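Local coordinates for protein multicopper oxidase (Arthrobacter sp. FB24, PDB 3GDC) that probably oxidises phenolic or related substrates through bound copper ions and passes the electrons to dioxygen, as laccases do, at residues P263-F268 with M281-V286; A161-V166 with V197-H202. All blocks are in the same frame, centred on the assembly; numbering follows the deposited sequence.

Contact 1. Residues P263-F268 with M281-V286; sequences PGKFMF and MGFFEV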
ATOM      1  N   PRO A 263      28.423   4.696 -13.099  1.00 25.31           N
ATOM      2  CA  PRO A 263      28.990   3.385 -12.782  1.00 25.41           C
ATOM      3  C   PRO A 263      29.169   3.222 -11.279  1.00 25.43           C
ATOM      4  O   PRO A 263      29.133   4.219 -10.551  1.00 26.27           O
ATOM      5  CB  PRO A 263      30.350   3.416 -13.488  1.00 25.39           C
ATOM      6  CG  PRO A 263      30.713   4.863 -13.519  1.00 25.56           C
ATOM      7  CD  PRO A 263      29.424   5.600 -13.698  1.00 25.31           C
ATOM      8  N   GLY A 264      29.345   1.984 -10.821  1.00 25.00           N
ATOM      9  CA  GLY A 264      29.581   1.705  -9.403  1.00 24.40           C
ATOM     10  C   GLY A 264      28.545   0.800  -8.761  1.00 24.22           C
ATOM     11  O   GLY A 264      27.695   0.231  -9.455  1.00 24.06           O
ATOM     12  N   LYS A 265      28.627   0.672  -7.436  1.00 23.34           N
ATOM     13  CA  LYS A 265      27.732  -0.182  -6.655  1.00 23.64           C
ATOM     14  C   LYS A 265      26.561   0.602  -6.075  1.00 22.86           C
ATOM     15  O   LYS A 265      26.759   1.610  -5.383  1.00 22.54           O
ATOM     16  CB  LYS A 265      28.490  -0.825  -5.495  1.00 24.39           C
ATOM     17  CG  LYS A 265      29.126  -2.160  -5.783  1.00 27.71           C
ATOM     18  CD  LYS A 265      29.551  -2.784  -4.466  1.00 31.59           C
ATOM     19  CE  LYS A 265      30.175  -4.150  -4.654  1.00 34.07           C
ATOM     20  NZ  LYS A 265      30.307  -4.832  -3.330  1.00 35.73           N
ATOM     21  N   PHE A 266      25.346   0.126  -6.345  1.00 21.32           N
ATOM     22  CA  PHE A 266      24.128   0.751  -5.842  1.00 20.27           C
ATOM     23  C   PHE A 266      23.262  -0.276  -5.133  1.00 20.13           C
ATOM     24  O   PHE A 266      22.811  -1.250  -5.743  1.00 19.31           O
ATOM     25  CB  PHE A 266      23.375   1.426  -6.989  1.00 20.29           C
ATOM     26  CG  PHE A 266      24.148   2.546  -7.619  1.00 19.87           C
ATOM     27  CD1 PHE A 266      24.063   3.833  -7.101  1.00 20.21           C
ATOM     28  CD2 PHE A 266      25.000   2.306  -8.697  1.00 21.46           C
ATOM     29  CE1 PHE A 266      24.785   4.884  -7.663  1.00 20.31           C
ATOM     30  CE2 PHE A 266      25.746   3.351  -9.272  1.00 20.86           C
ATOM     31  CZ  PHE A 266      25.632   4.645  -8.756  1.00 19.72           C
ATOM     32  N   MET A 267      23.068  -0.076  -3.834  1.00 19.25           N
ATOM     33  CA  MET A 267      22.275  -1.007  -3.032  1.00 20.42           C
ATOM     34  C   MET A 267      20.806  -1.026  -3.476  1.00 18.82           C
ATOM     35  O   MET A 267      20.259  -0.014  -3.923  1.00 18.44           O
ATOM     36  CB  MET A 267      22.375  -0.652  -1.550  1.00 20.16           C
ATOM     37  CG  MET A 267      21.876  -1.732  -0.606  1.00 22.07           C
ATOM     38  SD  MET A 267      22.140  -1.247   1.111  1.00 25.10           S
ATOM     39  CE  MET A 267      23.852  -1.705   1.311  1.00 26.89           C
ATOM     40  N   PHE A 268      20.190  -2.199  -3.393  1.00 18.40           N
ATOM     41  CA  PHE A 268      18.739  -2.303  -3.523  1.00 17.63           C
ATOM     42  C   PHE A 268      18.230  -3.236  -2.437  1.00 17.55           C
ATOM     43  O   PHE A 268      18.898  -4.224  -2.086  1.00 17.00           O
ATOM     44  CB  PHE A 268      18.293  -2.706  -4.940  1.00 17.29           C
ATOM     45  CG  PHE A 268      18.575  -4.135  -5.306  1.00 17.09           C
ATOM     46  CD1 PHE A 268      17.536  -5.072  -5.363  1.00 16.23           C
ATOM     47  CD2 PHE A 268      19.865  -4.541  -5.632  1.00 17.65           C
ATOM     48  CE1 PHE A 268      17.802  -6.412  -5.702  1.00 17.64           C
ATOM     49  CE2 PHE A 268      20.135  -5.858  -5.976  1.00 17.57           C
ATOM     50  CZ  PHE A 268      19.096  -6.800  -6.015  1.00 16.94           C
ATOM     51  N   MET A 281      18.345  -7.773   0.689  1.00 17.97           N
ATOM     52  CA  MET A 281      19.231  -6.692   0.273  1.00 19.62           C
ATOM     53  C   MET A 281      20.297  -7.207  -0.693  1.00 18.00           C
ATOM     54  O   MET A 281      20.723  -8.355  -0.608  1.00 18.05           O
ATOM     55  CB  MET A 281      19.870  -5.983   1.484  1.00 19.46           C
ATOM     56  CG  MET A 281      20.796  -6.820   2.324  1.00 21.83           C
ATOM     57  SD  MET A 281      21.616  -5.892   3.671  1.00 26.67           S
ATOM     58  CE  MET A 281      22.080  -4.397   2.859  1.00 24.24           C
ATOM     59  N   GLY A 282      20.695  -6.347  -1.620  1.00 18.11           N
ATOM     60  CA  GLY A 282      21.760  -6.658  -2.568  1.00 17.83           C
ATOM     61  C   GLY A 282      22.326  -5.392  -3.186  1.00 17.66           C
ATOM     62  O   GLY A 282      22.017  -4.282  -2.740  1.00 17.21           O
ATOM     63  N   PHE A 283      23.165  -5.572  -4.204  1.00 17.56           N
ATOM     64  CA  PHE A 283      23.717  -4.465  -4.975  1.00 18.19           C
ATOM     65  C   PHE A 283      23.498  -4.674  -6.460  1.00 17.76           C
ATOM     66  O   PHE A 283      23.529  -5.816  -6.941  1.00 17.30           O
ATOM     67  CB  PHE A 283      25.233  -4.379  -4.794  1.00 18.37           C
ATOM     68  CG  PHE A 283      25.666  -4.004  -3.417  1.00 19.97           C
ATOM     69  CD1 PHE A 283      25.569  -2.684  -2.978  1.00 21.34           C
ATOM     70  CD2 PHE A 283      26.206  -4.964  -2.567  1.00 21.80           C
ATOM     71  CE1 PHE A 283      25.989  -2.328  -1.690  1.00 23.03           C
ATOM     72  CE2 PHE A 283      26.631  -4.618  -1.286  1.00 23.39           C
ATOM     73  CZ  PHE A 283      26.517  -3.303  -0.848  1.00 21.59           C
ATOM     74  N   PHE A 284      23.317  -3.564  -7.171  1.00 17.92           N
ATOM     75  CA  PHE A 284      23.615  -3.507  -8.607  1.00 18.58           C
ATOM     76  C   PHE A 284      25.064  -3.071  -8.760  1.00 19.39           C
ATOM     77  O   PHE A 284      25.538  -2.193  -8.031  1.00 19.19           O
ATOM     78  CB  PHE A 284      22.734  -2.495  -9.326  1.00 18.52           C
ATOM     79  CG  PHE A 284      21.335  -2.967  -9.556  1.00 18.99           C
ATOM     80  CD1 PHE A 284      20.988  -3.609 -10.741  1.00 19.07           C
ATOM     81  CD2 PHE A 284      20.357  -2.766  -8.581  1.00 19.37           C
ATOM     82  CE1 PHE A 284      19.676  -4.049 -10.940  1.00 19.24           C
ATOM     83  CE2 PHE A 284      19.043  -3.201  -8.783  1.00 18.57           C
ATOM     84  CZ  PHE A 284      18.710  -3.837  -9.966  1.00 18.84           C
ATOM     85  N   GLU A 285      25.764  -3.706  -9.691  1.00 20.14           N
ATOM     86  CA  GLU A 285      27.109  -3.282 -10.080  1.00 21.46           C
ATOM     87  C   GLU A 285      27.035  -2.744 -11.507  1.00 21.40           C
ATOM     88  O   GLU A 285      26.814  -3.501 -12.458  1.00 21.37           O
ATOM     89  CB  GLU A 285      28.089  -4.451  -9.975  1.00 22.08           C
ATOM     90  CG  GLU A 285      29.533  -4.087 -10.349  1.00 25.65           C
ATOM     91  CD  GLU A 285      30.206  -3.227  -9.303  1.00 30.32           C
ATOM     92  OE1 GLU A 285      30.502  -3.750  -8.205  1.00 33.09           O
ATOM     93  OE2 GLU A 285      30.448  -2.026  -9.579  1.00 34.23           O
ATOM     94  N   VAL A 286      27.186  -1.431 -11.646  1.00 21.76           N
ATOM     95  CA  VAL A 286      27.004  -0.754 -12.926  1.00 22.06           C
ATOM     96  C   VAL A 286      28.375  -0.542 -13.558  1.00 23.05           C
ATOM     97  O   VAL A 286      29.231   0.126 -12.977  1.00 22.48           O
ATOM     98  CB  VAL A 286      26.291   0.611 -12.768  1.00 21.79           C
ATOM     99  CG1 VAL A 286      25.984   1.234 -14.136  1.00 21.52           C
ATOM    100  CG2 VAL A 286      25.010   0.474 -11.949  1.00 22.11           C
TER
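Phe266 and Phe284 exchange two backbone hydrogen bonds, Phe266 N to Phe284 O at 2.9 Å and Phe284 N to Phe266 O at 2.8 Å. Gly264 with Val286 and Phe268 with Gly282 are paired in the same way, so six bonds join the antiparallel strands. Between them lie the non-hydrogen-bonded pairs Lys265–Glu285 and Met267–Phe283, where the CA atoms of Lys265 and Met267 approach the carbonyl oxygens of Phe284 and Gly282 in CA-H...O contacts. On the face bearing these two pairs, the extended lysine chain passes over the Phe283 ring. Lys265 CD stands 4.3 Å from the Phe283 ring centroid in a CH-pi contact, and Lys265 NZ makes an off-centre cation-pi contact at 4.5 Å from that centroid. Glu285 OE1 meets the aliphatic part of the lysine, 3.2 Å from Lys265 CG, while the two charged groups stay apart. Met267 CE touches Phe283 CE1 at 3.7 Å and also meets Met281 CE. On the reverse face the Phe268 and Phe284 rings meet obliquely, planes at 51°, with Phe268 CD2 and Phe284 CD2 3.5 Å apart. With Phe268 CG between the backbone N and the carbonyl carbon (chi1 72°), the ring is brought back over the other strand, Phe284 CE2 over one face and Gly282 N over the opposite one. An alanine at Phe268 would probably open a gap beside Gly282 and leave the Phe284 ring without this aromatic neighbour. Phe268, Phe284 and Val286 give one face an apolar character, while Lys265, Met267 and Phe283 on the other, and Phe266 on the first, meet the second subunit, with Met267 about 4 Å from a bound copper ion.

Contact 2. Residues A161-V166 with V197-H202; sequences ADDEMV and VKVKQH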
ATOM      1  N   ALA A 161      14.094  -3.859 -24.203  1.00 29.29           N
ATOM      2  CA  ALA A 161      14.998  -3.580 -23.089  1.00 27.60           C
ATOM      3  C   ALA A 161      16.376  -4.126 -23.414  1.00 26.63           C
ATOM      4  O   ALA A 161      16.503  -5.136 -24.110  1.00 26.40           O
ATOM      5  CB  ALA A 161      14.479  -4.206 -21.804  1.00 27.45           C
ATOM      6  N   ASP A 162      17.406  -3.467 -22.898  1.00 25.18           N
ATOM      7  CA  ASP A 162      18.767  -3.938 -23.074  1.00 24.26           C
ATOM      8  C   ASP A 162      19.082  -5.083 -22.117  1.00 23.36           C
ATOM      9  O   ASP A 162      19.915  -5.932 -22.416  1.00 22.31           O
ATOM     10  CB  ASP A 162      19.759  -2.793 -22.895  1.00 24.52           C
ATOM     11  CG  ASP A 162      19.603  -1.726 -23.955  1.00 26.97           C
ATOM     12  OD1 ASP A 162      19.584  -2.097 -25.155  1.00 27.99           O
ATOM     13  OD2 ASP A 162      19.480  -0.526 -23.594  1.00 27.89           O
ATOM     14  N   ASP A 163      18.405  -5.110 -20.968  1.00 21.86           N
ATOM     15  CA  ASP A 163      18.633  -6.146 -19.954  1.00 21.14           C
ATOM     16  C   ASP A 163      17.325  -6.392 -19.205  1.00 20.62           C
ATOM     17  O   ASP A 163      16.889  -5.549 -18.430  1.00 21.44           O
ATOM     18  CB  ASP A 163      19.743  -5.706 -18.980  1.00 21.67           C
ATOM     19  CG  ASP A 163      20.242  -6.839 -18.070  1.00 23.24           C
ATOM     20  OD1 ASP A 163      19.672  -7.955 -18.068  1.00 24.43           O
ATOM     21  OD2 ASP A 163      21.234  -6.604 -17.337  1.00 25.41           O
ATOM     22  N   GLU A 164      16.697  -7.535 -19.449  1.00 18.74           N
ATOM     23  CA  GLU A 164      15.424  -7.854 -18.808  1.00 18.08           C
ATOM     24  C   GLU A 164      15.636  -8.914 -17.745  1.00 17.55           C
ATOM     25  O   GLU A 164      16.394  -9.879 -17.937  1.00 16.72           O
ATOM     26  CB  GLU A 164      14.405  -8.334 -19.842  1.00 19.01           C
ATOM     27  CG  GLU A 164      12.942  -8.314 -19.372  1.00 19.83           C
ATOM     28  CD  GLU A 164      11.980  -8.309 -20.547  1.00 23.90           C
ATOM     29  OE1 GLU A 164      12.477  -8.292 -21.697  1.00 27.39           O
ATOM     30  OE2 GLU A 164      10.745  -8.312 -20.340  1.00 20.85           O
ATOM     31  N   MET A 165      14.979  -8.729 -16.610  1.00 16.29           N
ATOM     32  CA  MET A 165      15.169  -9.631 -15.481  1.00 16.41           C
ATOM     33  C   MET A 165      13.894  -9.804 -14.659  1.00 14.85           C
ATOM     34  O   MET A 165      12.926  -9.044 -14.817  1.00 14.08           O
ATOM     35  CB  MET A 165      16.332  -9.162 -14.597  1.00 16.66           C
ATOM     36  CG  MET A 165      16.300  -7.709 -14.245  1.00 18.85           C
ATOM     37  SD  MET A 165      17.787  -7.184 -13.349  1.00 20.77           S
ATOM     38  CE  MET A 165      18.973  -7.085 -14.662  1.00 22.36           C
ATOM     39  N   VAL A 166      13.907 -10.830 -13.812  1.00 13.92           N
ATOM     40  CA  VAL A 166      12.800 -11.139 -12.913  1.00 14.53           C
ATOM     41  C   VAL A 166      13.298 -11.216 -11.470  1.00 14.64           C
ATOM     42  O   VAL A 166      14.343 -11.803 -11.179  1.00 13.77           O
ATOM     43  CB  VAL A 166      12.007 -12.437 -13.332  1.00 14.67           C
ATOM     44  CG1 VAL A 166      12.906 -13.670 -13.414  1.00 15.76           C
ATOM     45  CG2 VAL A 166      10.813 -12.685 -12.409  1.00 15.48           C
ATOM     46  N   VAL A 197      24.071  -7.672  -9.016  1.00 18.22           N
ATOM     47  CA  VAL A 197      23.439  -7.710 -10.337  1.00 17.77           C
ATOM     48  C   VAL A 197      24.226  -6.839 -11.317  1.00 18.49           C
ATOM     49  O   VAL A 197      24.276  -5.621 -11.164  1.00 18.37           O
ATOM     50  CB  VAL A 197      21.984  -7.208 -10.266  1.00 17.84           C
ATOM     51  CG1 VAL A 197      21.307  -7.333 -11.630  1.00 17.33           C
ATOM     52  CG2 VAL A 197      21.202  -7.981  -9.215  1.00 16.57           C
ATOM     53  N   LYS A 198      24.833  -7.461 -12.330  1.00 19.05           N
ATOM     54  CA  LYS A 198      25.655  -6.714 -13.291  1.00 20.08           C
ATOM     55  C   LYS A 198      24.823  -6.084 -14.405  1.00 19.64           C
ATOM     56  O   LYS A 198      24.130  -6.788 -15.155  1.00 20.45           O
ATOM     57  CB  LYS A 198      26.768  -7.602 -13.865  1.00 20.16           C
ATOM     58  CG  LYS A 198      27.755  -8.101 -12.820  1.00 21.40           C
ATOM     59  CD  LYS A 198      28.902  -8.911 -13.465  1.00 22.89           C
ATOM     60  CE  LYS A 198      29.951  -9.281 -12.425  1.00 28.28           C
ATOM     61  NZ  LYS A 198      31.157  -9.953 -13.027  1.00 30.91           N
ATOM     62  N   VAL A 199      24.889  -4.756 -14.506  1.00 19.39           N
ATOM     63  CA  VAL A 199      24.190  -3.997 -15.555  1.00 19.30           C
ATOM     64  C   VAL A 199      25.148  -2.977 -16.196  1.00 19.45           C
ATOM     65  O   VAL A 199      26.210  -2.694 -15.648  1.00 19.28           O
ATOM     66  CB  VAL A 199      22.933  -3.258 -15.012  1.00 19.18           C
ATOM     67  CG1 VAL A 199      21.875  -4.251 -14.469  1.00 19.41           C
ATOM     68  CG2 VAL A 199      23.328  -2.216 -13.953  1.00 19.79           C
ATOM     69  N   LYS A 200      24.767  -2.429 -17.344  1.00 20.10           N
ATOM     70  CA  LYS A 200      25.615  -1.470 -18.051  1.00 20.63           C
ATOM     71  C   LYS A 200      25.086  -0.044 -17.921  1.00 20.72           C
ATOM     72  O   LYS A 200      23.891   0.189 -18.049  1.00 20.64           O
ATOM     73  CB  LYS A 200      25.728  -1.856 -19.530  1.00 21.46           C
ATOM     74  CG  LYS A 200      26.496  -3.140 -19.772  1.00 22.94           C
ATOM     75  CD  LYS A 200      26.305  -3.644 -21.194  1.00 28.36           C
ATOM     76  CE  LYS A 200      26.559  -5.144 -21.264  1.00 30.38           C
ATOM     77  NZ  LYS A 200      26.363  -5.681 -22.633  1.00 32.74           N
ATOM     78  N   GLN A 201      25.988   0.909 -17.677  1.00 21.20           N
ATOM     79  CA  GLN A 201      25.631   2.328 -17.615  1.00 22.00           C
ATOM     80  C   GLN A 201      24.807   2.741 -18.835  1.00 22.13           C
ATOM     81  O   GLN A 201      25.144   2.382 -19.976  1.00 22.11           O
ATOM     82  CB  GLN A 201      26.911   3.177 -17.522  1.00 22.08           C
ATOM     83  CG  GLN A 201      26.709   4.639 -17.184  1.00 22.99           C
ATOM     84  CD  GLN A 201      28.019   5.424 -17.198  1.00 23.60           C
ATOM     85  OE1 GLN A 201      29.077   4.893 -17.567  1.00 26.68           O
ATOM     86  NE2 GLN A 201      27.952   6.692 -16.812  1.00 25.19           N
ATOM     87  N   HIS A 202      23.713   3.459 -18.576  1.00 22.34           N
ATOM     88  CA  HIS A 202      22.836   4.060 -19.601  1.00 22.87           C
ATOM     89  C   HIS A 202      21.863   3.089 -20.282  1.00 22.81           C
ATOM     90  O   HIS A 202      20.928   3.531 -20.954  1.00 22.79           O
ATOM     91  CB  HIS A 202      23.634   4.848 -20.670  1.00 23.37           C
ATOM     92  CG  HIS A 202      24.514   5.924 -20.107  1.00 25.17           C
ATOM     93  ND1 HIS A 202      24.031   6.953 -19.326  1.00 26.84           N
ATOM     94  CD2 HIS A 202      25.848   6.134 -20.221  1.00 27.92           C
ATOM     95  CE1 HIS A 202      25.029   7.744 -18.974  1.00 27.49           C
ATOM     96  NE2 HIS A 202      26.144   7.269 -19.503  1.00 27.75           N
TER
HETATM   97  O   HOH W   1      23.142  -5.705 -21.626  1.00 32.48           O
HETATM   98  O   HOH W   2      22.624  -3.697 -18.632  1.00 31.20           O
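Val197 and Met165 reach toward each other tip to tip, Val197 CG1 lying 3.8 Å from Met165 CE. Met165 CG stands between the backbone N and the carbonyl carbon (chi1 48°), and a bend at chi3 sets the terminal methyl, CE, against the valines of the other strand. Leu17, from the helix 13-18, touches both Met165 and Val197, so this apolar junction has a third member. At Lys198 it is the backbone that faces across: Lys198 O is 3.6 Å from Asp163 OD2, a meeting of two acceptors and no bond. The carboxylate has its strong partner in Arg18, which makes a salt bridge to Asp163 OD1. Val199 comes next and serves both neighbours with one methyl, CG1, which sits 3.8 Å from Asp163 OD2 and 4.1 Å from Met165 CE; its side chain runs at about a right angle to each of theirs. Phe284 and Val286 of the adjoining strand also pack against Val199. At Lys200 the contact runs through water. The backbone N of Lys200 gives a hydrogen bond of 2.8 Å to a water, which in turn donates a weak one to Asp163 OD2. A second water links Asp162 O to Lys200 NZ through two weak bonds. No direct hydrogen bond crosses between the segments, whose strand axes approach only to 9.2 Å and run at 155°. This is the face-to-face packing of a beta sandwich, one strand from each of the two sheets of a cupredoxin-type domain, with methionine and valine side chains between them and, toward one end, the Asp163 carboxylate and bridging water.

In the fold
From the N terminus, residues 161-166 come first and meet 197-202, so contact 2 closes a loop of 30 residues that carries the calcium-binding residues, strand 182-185 and helix 191-194. Contact 1 follows later, where 263-268 pairs with 281-286 around a shorter loop holding the copper ligand His269 and helix 273-276. The two closures are in series; they neither nest nor cross. They are joined through one sheet, because strand 197-200 is the edge neighbour of strand 281-287: Phe283 O lies 2.8 Å from Val197 N, a probable hydrogen bond. Contact 1 builds that sheet, and contact 2 lays its edge against the sheet containing 163-172.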